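PDB 1VQ0: 33 kDa chaperonin from Thermotoga maritima, which probably acts as a redox-regulated molecular chaperone, protecting thermally unfolding and oxidatively damaged proteins from irreversible aggregation. Local coordinates for residues A48-V51 against L52-L56; L152-Y155 against F156-E160; E216-P219 against L220-L223. One frame throughout, in Å; residues are numbered along the deposited sequence.

Contact 1: residues A48-V51 against L52-L56; sequences ATVV and LGRAL
Arg54 runs alongside Val50, one turn earlier in helix 46-62, and the two side chains point the same way. Followed outward from the backbone, CB of Arg54 lies 3.5 Å from the carbonyl oxygen Val50 O. CG comes closer to that oxygen, with Arg54 CG to Val50 O at 3.3 Å. This follows from the first torsion (chi1 -76°), which sets CG beside the backbone N and opposite the carbonyl carbon. The chain then stays extended from CG to NE, and CD already draws away from the oxygen. At NE it meets the methyl of its neighbour: Arg54 NE to Val50 CG1 is 4.0 Å, an oblique approach to the guanidinium. Beyond this point the charged end leaves the turn, and NH1 forms a salt bridge with Glu147.

The same Val50 O also accepts the backbone bond from Arg54 N, at 3.0 Å. It is one of four successive i to i+4 bonds of a regular alpha helix. The closest of them is Gly53 N to Thr49 O, 2.8 Å; the longest is Ala55 N to Val51 O, 3.3 Å. Thr49 turns its hydroxyl back one turn, where OG1 bonds to Ser45 O.

This part of the helix is almost wholly buried, and it packs on different elements around its girth. Val51 and Ala55 rest on Val85 of strand 84-90. Val50 and Val51 also meet Val116 of helix 116-120. Thr49, Val50 and Arg54 lie against strand 164-173, through Val172, Val170 and Ile168. The helix is packed between strands 84-90 and 164-173 and helix 116-120.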
ATOM      1  N   ALA A  48      23.558   6.600 -10.632  1.00 31.38           N
ATOM      2  CA  ALA A  48      22.999   5.923  -9.473  1.00 29.23           C
ATOM      3  C   ALA A  48      23.221   6.751  -8.218  1.00 30.24           C
ATOM      4  O   ALA A  48      22.395   6.734  -7.324  1.00 31.80           O
ATOM      5  CB  ALA A  48      23.635   4.572  -9.300  1.00 27.18           C
ATOM      6  N   THR A  49      24.292   7.518  -8.202  1.00 30.68           N
ATOM      7  CA  THR A  49      24.523   8.521  -7.131  1.00 31.23           C
ATOM      8  C   THR A  49      23.373   9.546  -7.098  1.00 32.77           C
ATOM      9  O   THR A  49      22.829   9.870  -6.051  1.00 31.81           O
ATOM     10  CB  THR A  49      25.874   9.233  -7.348  1.00 30.98           C
ATOM     11  OG1 THR A  49      26.961   8.295  -7.295  1.00 31.95           O
ATOM     12  CG2 THR A  49      26.160  10.219  -6.209  1.00 27.56           C
ATOM     13  N   VAL A  50      22.967  10.035  -8.270  1.00 34.26           N
ATOM     14  CA  VAL A  50      21.971  11.096  -8.303  1.00 34.10           C
ATOM     15  C   VAL A  50      20.587  10.507  -7.945  1.00 34.68           C
ATOM     16  O   VAL A  50      19.819  11.104  -7.211  1.00 35.79           O
ATOM     17  CB  VAL A  50      21.996  11.807  -9.691  1.00 34.34           C
ATOM     18  CG1 VAL A  50      20.787  12.764  -9.870  1.00 28.70           C
ATOM     19  CG2 VAL A  50      23.286  12.583  -9.858  1.00 32.94           C
ATOM     20  N   VAL A  51      20.288   9.319  -8.472  1.00 34.66           N
ATOM     21  CA  VAL A  51      18.986   8.688  -8.241  1.00 33.36           C
ATOM     22  C   VAL A  51      18.794   8.330  -6.758  1.00 33.01           C
ATOM     23  O   VAL A  51      17.816   8.724  -6.128  1.00 33.84           O
ATOM     24  CB  VAL A  51      18.816   7.399  -9.103  1.00 32.76           C
ATOM     25  CG1 VAL A  51      17.441   6.753  -8.837  1.00 31.53           C
ATOM     26  CG2 VAL A  51      18.905   7.715 -10.575  1.00 30.68           C
ATOM     27  N   LEU A  52      19.732   7.565  -6.218  1.00 32.80           N
ATOM     28  CA  LEU A  52      19.741   7.259  -4.796  1.00 32.07           C
ATOM     29  C   LEU A  52      19.842   8.503  -3.895  1.00 32.64           C
ATOM     30  O   LEU A  52      19.189   8.567  -2.884  1.00 33.62           O
ATOM     31  CB  LEU A  52      20.806   6.241  -4.460  1.00 31.82           C
ATOM     32  CG  LEU A  52      20.828   5.695  -3.006  1.00 31.35           C
ATOM     33  CD1 LEU A  52      19.451   5.217  -2.536  1.00 29.29           C
ATOM     34  CD2 LEU A  52      21.831   4.579  -2.796  1.00 27.96           C
ATOM     35  N   GLY A  53      20.683   9.464  -4.273  1.00 32.36           N
ATOM     36  CA  GLY A  53      20.859  10.681  -3.510  1.00 31.00           C
ATOM     37  C   GLY A  53      19.545  11.442  -3.361  1.00 31.62           C
ATOM     38  O   GLY A  53      19.187  11.892  -2.285  1.00 33.63           O
ATOM     39  N   ARG A  54      18.805  11.559  -4.436  1.00 30.83           N
ATOM     40  CA  ARG A  54      17.566  12.259  -4.379  1.00 31.57           C
ATOM     41  C   ARG A  54      16.583  11.576  -3.443  1.00 32.50           C
ATOM     42  O   ARG A  54      15.839  12.258  -2.695  1.00 32.97           O
ATOM     43  CB  ARG A  54      16.922  12.342  -5.731  1.00 32.18           C
ATOM     44  CG  ARG A  54      17.537  13.371  -6.716  1.00 35.76           C
ATOM     45  CD  ARG A  54      16.572  13.669  -7.891  1.00 33.98           C
ATOM     46  NE  ARG A  54      17.252  14.336  -8.988  1.00 37.33           N
ATOM     47  CZ  ARG A  54      16.695  14.598 -10.170  1.00 37.73           C
ATOM     48  NH1 ARG A  54      15.447  14.253 -10.403  1.00 39.68           N
ATOM     49  NH2 ARG A  54      17.386  15.193 -11.125  1.00 29.19           N
ATOM     50  N   ALA A  55      16.604  10.242  -3.492  1.00 32.03           N
ATOM     51  CA  ALA A  55      15.748   9.424  -2.684  1.00 31.96           C
ATOM     52  C   ALA A  55      16.114   9.529  -1.176  1.00 33.08           C
ATOM     53  O   ALA A  55      15.202   9.734  -0.353  1.00 31.51           O
ATOM     54  CB  ALA A  55      15.756   8.006  -3.148  1.00 31.39           C
ATOM     55  N   LEU A  56      17.435   9.458  -0.873  1.00 30.65           N
ATOM     56  CA  LEU A  56      17.981   9.692   0.472  1.00 31.16           C
ATOM     57  C   LEU A  56      17.619  11.086   0.987  1.00 31.56           C
ATOM     58  O   LEU A  56      17.241  11.237   2.120  1.00 30.41           O
ATOM     59  CB  LEU A  56      19.514   9.530   0.507  1.00 30.05           C
ATOM     60  CG  LEU A  56      20.038   8.136   0.229  1.00 33.21           C
ATOM     61  CD1 LEU A  56      21.588   8.053   0.080  1.00 27.99           C
ATOM     62  CD2 LEU A  56      19.553   7.224   1.367  1.00 31.95           C
TER

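Contact 2: residues L152-Y155 against F156-E160; sequences LAYY and FAVSE. With EDO (1,2-ethanediol), chain F.
The Tyr155 ring turns its edge to the face of Phe156 in a T-shaped pair, centroids 4.9 Å apart and planes at 80°. Tyr155 CE2 sits over the centre of the Phe156 ring. Leu152 lies alongside Phe156, its CD2 3.4 Å from Phe156 CE2. A 1,2-ethanediol, probably from the crystallisation liquor, reaches the Phe156 edge with C1. Val158 CG2 lies over one face of the Tyr154 ring in a CH-pi contact, 4.0 Å from the ring centroid. Both residues also pack on Phe137 of the second subunit.

At the Tyr155 edge, OH donates to Glu160 OE2 over 2.6 Å, meeting the anti lone pair. The carboxylate plane stands 81° from the ring. With CG anti to the backbone N (chi1 159°), the Tyr155 ring lies along the helix toward Glu160. Ser159 N bonds to Tyr155 O at 2.7 Å, while Ser159 OG has Ser139 OG as a partner.

O2 of the diol donates to Glu160 OE1; O1 lies so close to OE2 that its geometry is doubtful. Trp72 and Arg25 hold the diol too. Bonds from Tyr155 OH and diol O2 would tend to restrain the carboxylate and favour its ionised form, at least in this crystal.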
ATOM      1  N   LEU A 152       7.087  12.150  -4.741  1.00 33.04           N
ATOM      2  CA  LEU A 152       6.948  12.164  -3.288  1.00 33.98           C
ATOM      3  C   LEU A 152       5.959  13.194  -2.852  1.00 33.19           C
ATOM      4  O   LEU A 152       5.127  12.926  -1.994  1.00 34.21           O
ATOM      5  CB  LEU A 152       8.268  12.454  -2.574  1.00 34.10           C
ATOM      6  CG  LEU A 152       8.586  11.601  -1.344  1.00 39.11           C
ATOM      7  CD1 LEU A 152       9.463  12.276  -0.472  1.00 38.60           C
ATOM      8  CD2 LEU A 152       7.528  11.183  -0.558  1.00 37.29           C
ATOM      9  N   ALA A 153       6.003  14.359  -3.484  1.00 32.79           N
ATOM     10  CA  ALA A 153       4.938  15.383  -3.261  1.00 34.50           C
ATOM     11  C   ALA A 153       3.533  14.846  -3.538  1.00 35.45           C
ATOM     12  O   ALA A 153       2.652  15.065  -2.776  1.00 35.76           O
ATOM     13  CB  ALA A 153       5.207  16.644  -4.094  1.00 34.60           C
ATOM     14  N   TYR A 154       3.376  14.062  -4.609  1.00 36.43           N
ATOM     15  CA  TYR A 154       2.090  13.449  -4.945  1.00 36.17           C
ATOM     16  C   TYR A 154       1.643  12.369  -3.948  1.00 35.69           C
ATOM     17  O   TYR A 154       0.462  12.289  -3.603  1.00 38.01           O
ATOM     18  CB  TYR A 154       2.133  12.908  -6.361  1.00 36.14           C
ATOM     19  CG  TYR A 154       0.884  12.267  -6.900  1.00 35.21           C
ATOM     20  CD1 TYR A 154      -0.229  13.011  -7.237  1.00 34.62           C
ATOM     21  CD2 TYR A 154       0.845  10.907  -7.111  1.00 35.14           C
ATOM     22  CE1 TYR A 154      -1.385  12.396  -7.720  1.00 38.23           C
ATOM     23  CE2 TYR A 154      -0.249  10.293  -7.601  1.00 34.98           C
ATOM     24  CZ  TYR A 154      -1.348  11.012  -7.914  1.00 35.64           C
ATOM     25  OH  TYR A 154      -2.391  10.314  -8.388  1.00 38.69           O
ATOM     26  N   TYR A 155       2.568  11.550  -3.491  1.00 34.48           N
ATOM     27  CA  TYR A 155       2.305  10.621  -2.385  1.00 33.60           C
ATOM     28  C   TYR A 155       1.676  11.433  -1.210  1.00 34.80           C
ATOM     29  O   TYR A 155       0.541  11.134  -0.708  1.00 36.52           O
ATOM     30  CB  TYR A 155       3.573   9.874  -1.933  1.00 33.26           C
ATOM     31  CG  TYR A 155       3.382   9.361  -0.564  1.00 31.31           C
ATOM     32  CD1 TYR A 155       2.716   8.144  -0.343  1.00 31.56           C
ATOM     33  CD2 TYR A 155       3.824  10.107   0.558  1.00 32.79           C
ATOM     34  CE1 TYR A 155       2.470   7.682   0.975  1.00 37.01           C
ATOM     35  CE2 TYR A 155       3.560   9.689   1.862  1.00 33.33           C
ATOM     36  CZ  TYR A 155       2.899   8.470   2.090  1.00 36.86           C
ATOM     37  OH  TYR A 155       2.609   8.061   3.379  1.00 34.33           O
ATOM     38  N   PHE A 156       2.358  12.506  -0.819  1.00 32.26           N
ATOM     39  CA  PHE A 156       1.866  13.269   0.339  1.00 32.75           C
ATOM     40  C   PHE A 156       0.472  13.852   0.088  1.00 32.29           C
ATOM     41  O   PHE A 156      -0.435  13.633   0.910  1.00 33.17           O
ATOM     42  CB  PHE A 156       2.897  14.314   0.849  1.00 32.12           C
ATOM     43  CG  PHE A 156       3.966  13.703   1.738  1.00 33.70           C
ATOM     44  CD1 PHE A 156       3.679  13.397   3.068  1.00 30.68           C
ATOM     45  CD2 PHE A 156       5.271  13.428   1.252  1.00 28.45           C
ATOM     46  CE1 PHE A 156       4.673  12.809   3.900  1.00 31.99           C
ATOM     47  CE2 PHE A 156       6.242  12.822   2.089  1.00 33.18           C
ATOM     48  CZ  PHE A 156       5.941  12.514   3.388  1.00 31.64           C
ATOM     49  N   ALA A 157       0.276  14.533  -1.052  1.00 31.80           N
ATOM     50  CA  ALA A 157      -1.033  15.094  -1.395  1.00 33.17           C
ATOM     51  C   ALA A 157      -2.167  14.019  -1.387  1.00 35.52           C
ATOM     52  O   ALA A 157      -3.230  14.213  -0.798  1.00 37.17           O
ATOM     53  CB  ALA A 157      -0.993  15.873  -2.766  1.00 30.42           C
ATOM     54  N   VAL A 158      -1.911  12.865  -1.961  1.00 37.76           N
ATOM     55  CA  VAL A 158      -2.970  11.896  -2.149  1.00 39.67           C
ATOM     56  C   VAL A 158      -3.100  10.926  -0.981  1.00 40.09           C
ATOM     57  O   VAL A 158      -4.205  10.749  -0.545  1.00 40.90           O
ATOM     58  CB  VAL A 158      -2.817  11.101  -3.463  1.00 40.84           C
ATOM     59  CG1 VAL A 158      -3.798   9.906  -3.475  1.00 44.72           C
ATOM     60  CG2 VAL A 158      -3.131  11.993  -4.661  1.00 39.30           C
ATOM     61  N   SER A 159      -2.025  10.266  -0.504  1.00 38.96           N
ATOM     62  CA  SER A 159      -2.186   9.333   0.600  1.00 38.75           C
ATOM     63  C   SER A 159      -2.287   9.990   1.970  1.00 37.94           C
ATOM     64  O   SER A 159      -2.959   9.484   2.847  1.00 39.57           O
ATOM     65  CB  SER A 159      -1.076   8.297   0.682  1.00 37.70           C
ATOM     66  OG  SER A 159      -0.655   7.897  -0.605  1.00 43.90           O
ATOM     67  N   GLU A 160      -1.572  11.065   2.197  1.00 36.86           N
ATOM     68  CA  GLU A 160      -1.578  11.664   3.535  1.00 35.18           C
ATOM     69  C   GLU A 160      -2.402  12.922   3.625  1.00 34.10           C
ATOM     70  O   GLU A 160      -2.525  13.509   4.705  1.00 32.75           O
ATOM     71  CB  GLU A 160      -0.147  11.962   3.973  1.00 36.14           C
ATOM     72  CG  GLU A 160       0.729  10.732   4.109  1.00 41.74           C
ATOM     73  CD  GLU A 160       1.846  10.902   5.113  1.00 43.54           C
ATOM     74  OE1 GLU A 160       1.786  11.857   5.914  1.00 39.57           O
ATOM     75  OE2 GLU A 160       2.775  10.052   5.087  1.00 42.56           O
TER
HETATM   76  C1  EDO F 303       5.620  10.789   7.117  1.00 34.69           C
HETATM   77  O1  EDO F 303       4.855  10.215   6.077  1.00 35.39           O
HETATM   78  C2  EDO F 303       4.888  11.679   8.122  1.00 36.52           C
HETATM   79  O2  EDO F 303       4.130  12.763   7.543  1.00 37.35           O

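Contact 3: residues E216-P219 against L220-L223; sequences EAEP and LDVL
Glu218 takes the N-cap position, and the chain is extended through Ala217 and Glu218 before it enters helix 219-227. Glu218 O receives Val222 N over 2.9 Å, in a bond that is nearly straight at 175°. Asp221 N reaches the same oxygen only weakly. The next bond, from Leu223 N to Pro219 O, spans 3.1 Å. Pro219 fills the first turn of the helix, where its lack of an N-H costs no backbone bond.

Among the side chains, the apolar pair is Ala217 and Val222. Ala217 CB touches Val222 CG2 at 3.6 Å. That methyl stands beside the backbone N of Val222, because CG1 takes the place anti to it (chi1 171°). The same CG2 also lies 3.4 Å from Glu218 O, so it covers the carbonyl that begins the helix. One residue further on, Leu223 CG passes close to Pro219 O.

On the outer side Glu218 and Asp221 run side by side, with their carboxylate planes 79° apart. Asp221 OD2 comes to 3.6 Å from Glu218 CB, touching the aliphatic root of the glutamate. The Glu218 chain bends at chi2 and leads its own carboxylate away. A water links the two residues: it accepts from Glu218 N and donates to Asp221 OD2.

Pro219, Val222 and Leu223 face inward on Ile28 of strand 24-30, while Leu220 meets Val231 and Val234. The chemistry is that of a helix start whose N-cap N-H is linked through a water to the carboxylate of Asp221. In the first turn, Asp221 would probably interact favourably with the helix dipole. Glu218 OE2 is 5.8 Å from Asp221 OD2, so repulsion between the like charges would be modest.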
ATOM      1  N   GLU A 216      24.387  29.443  -3.944  1.00 48.88           N
ATOM      2  CA  GLU A 216      24.132  30.893  -3.890  1.00 48.97           C
ATOM      3  C   GLU A 216      23.480  31.341  -2.600  1.00 47.58           C
ATOM      4  O   GLU A 216      23.508  32.530  -2.312  1.00 47.89           O
ATOM      5  CB  GLU A 216      23.155  31.312  -4.999  1.00 49.59           C
ATOM      6  CG  GLU A 216      23.730  31.325  -6.409  1.00 53.47           C
ATOM      7  CD  GLU A 216      22.643  31.448  -7.467  1.00 56.51           C
ATOM      8  OE1 GLU A 216      21.435  31.605  -7.074  1.00 57.30           O
ATOM      9  OE2 GLU A 216      23.009  31.375  -8.675  1.00 57.20           O
ATOM     10  N   ALA A 217      22.811  30.432  -1.877  1.00 45.59           N
ATOM     11  CA  ALA A 217      22.030  30.840  -0.704  1.00 43.88           C
ATOM     12  C   ALA A 217      22.170  29.889   0.478  1.00 42.57           C
ATOM     13  O   ALA A 217      22.148  28.671   0.303  1.00 41.37           O
ATOM     14  CB  ALA A 217      20.576  30.987  -1.082  1.00 43.83           C
ATOM     15  N   GLU A 218      22.306  30.458   1.671  1.00 41.06           N
ATOM     16  CA  GLU A 218      22.275  29.694   2.897  1.00 41.29           C
ATOM     17  C   GLU A 218      20.868  29.119   3.078  1.00 39.63           C
ATOM     18  O   GLU A 218      19.919  29.670   2.538  1.00 39.13           O
ATOM     19  CB  GLU A 218      22.632  30.582   4.092  1.00 42.40           C
ATOM     20  CG  GLU A 218      24.094  31.051   4.168  1.00 47.87           C
ATOM     21  CD  GLU A 218      25.068  29.965   3.724  1.00 52.60           C
ATOM     22  OE1 GLU A 218      25.253  28.988   4.468  1.00 51.10           O
ATOM     23  OE2 GLU A 218      25.619  30.065   2.607  1.00 57.84           O
ATOM     24  N   PRO A 219      20.726  28.001   3.789  1.00 38.54           N
ATOM     25  CA  PRO A 219      19.412  27.396   4.016  1.00 37.90           C
ATOM     26  C   PRO A 219      18.344  28.348   4.574  1.00 37.00           C
ATOM     27  O   PRO A 219      17.205  28.314   4.142  1.00 36.37           O
ATOM     28  CB  PRO A 219      19.738  26.285   5.022  1.00 38.62           C
ATOM     29  CG  PRO A 219      21.088  25.851   4.605  1.00 38.42           C
ATOM     30  CD  PRO A 219      21.786  27.168   4.385  1.00 39.02           C
ATOM     31  N   LEU A 220      18.717  29.220   5.494  1.00 36.25           N
ATOM     32  CA  LEU A 220      17.718  30.103   6.107  1.00 37.14           C
ATOM     33  C   LEU A 220      17.244  31.212   5.174  1.00 36.22           C
ATOM     34  O   LEU A 220      16.125  31.711   5.311  1.00 34.43           O
ATOM     35  CB  LEU A 220      18.251  30.726   7.410  1.00 37.53           C
ATOM     36  CG  LEU A 220      18.304  29.805   8.640  1.00 40.90           C
ATOM     37  CD1 LEU A 220      18.941  30.532   9.796  1.00 41.68           C
ATOM     38  CD2 LEU A 220      16.942  29.332   9.043  1.00 44.40           C
ATOM     39  N   ASP A 221      18.140  31.640   4.284  1.00 36.25           N
ATOM     40  CA  ASP A 221      17.840  32.653   3.286  1.00 35.88           C
ATOM     41  C   ASP A 221      16.968  32.001   2.210  1.00 35.44           C
ATOM     42  O   ASP A 221      15.976  32.578   1.784  1.00 36.43           O
ATOM     43  CB  ASP A 221      19.130  33.204   2.697  1.00 36.45           C
ATOM     44  CG  ASP A 221      20.042  33.839   3.759  1.00 39.61           C
ATOM     45  OD1 ASP A 221      19.526  34.380   4.757  1.00 44.19           O
ATOM     46  OD2 ASP A 221      21.287  33.845   3.684  1.00 44.82           O
ATOM     47  N   VAL A 222      17.299  30.779   1.812  1.00 33.41           N
ATOM     48  CA  VAL A 222      16.379  30.031   0.937  1.00 33.77           C
ATOM     49  C   VAL A 222      14.937  29.979   1.505  1.00 33.07           C
ATOM     50  O   VAL A 222      13.971  30.119   0.785  1.00 33.81           O
ATOM     51  CB  VAL A 222      16.849  28.577   0.706  1.00 33.47           C
ATOM     52  CG1 VAL A 222      15.764  27.736  -0.028  1.00 33.22           C
ATOM     53  CG2 VAL A 222      18.122  28.533  -0.101  1.00 35.56           C
ATOM     54  N   LEU A 223      14.802  29.743   2.798  1.00 32.47           N
ATOM     55  CA  LEU A 223      13.474  29.662   3.408  1.00 31.78           C
ATOM     56  C   LEU A 223      12.777  31.063   3.425  1.00 32.83           C
ATOM     57  O   LEU A 223      11.535  31.163   3.298  1.00 31.70           O
ATOM     58  CB  LEU A 223      13.579  29.104   4.837  1.00 31.04           C
ATOM     59  CG  LEU A 223      14.134  27.701   5.111  1.00 30.01           C
ATOM     60  CD1 LEU A 223      14.305  27.479   6.622  1.00 29.47           C
ATOM     61  CD2 LEU A 223      13.255  26.668   4.536  1.00 33.15           C
TER
HETATM   62  O   HOH W   1      22.746  33.121   1.757  1.00 56.34           O

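In the fold
Contacts 1 and 2 lie within helices 46-62 and 149-160; contact 3 is where a loop enters helix 219-227. Contact 1 is the innermost, its centre about 7 Å from the centre of the chain; the centres of contacts 2 and 3 lie about 16 and 22 Å away from it. Strand 164-173 joins the first two: Val50 packs on its Val170 and Leu152 on its Phe166. Their nearest atoms are about 6 Å apart, without touching. Contact 3, on strand 24-30 of the same mixed sheet, has its nearest atoms about 15 Å from either. The zinc, held by Cys243, Cys245, Cys275 and Cys278, lies about 12 Å from the Leu52 side chain. Contact 2 alone reaches the second subunit.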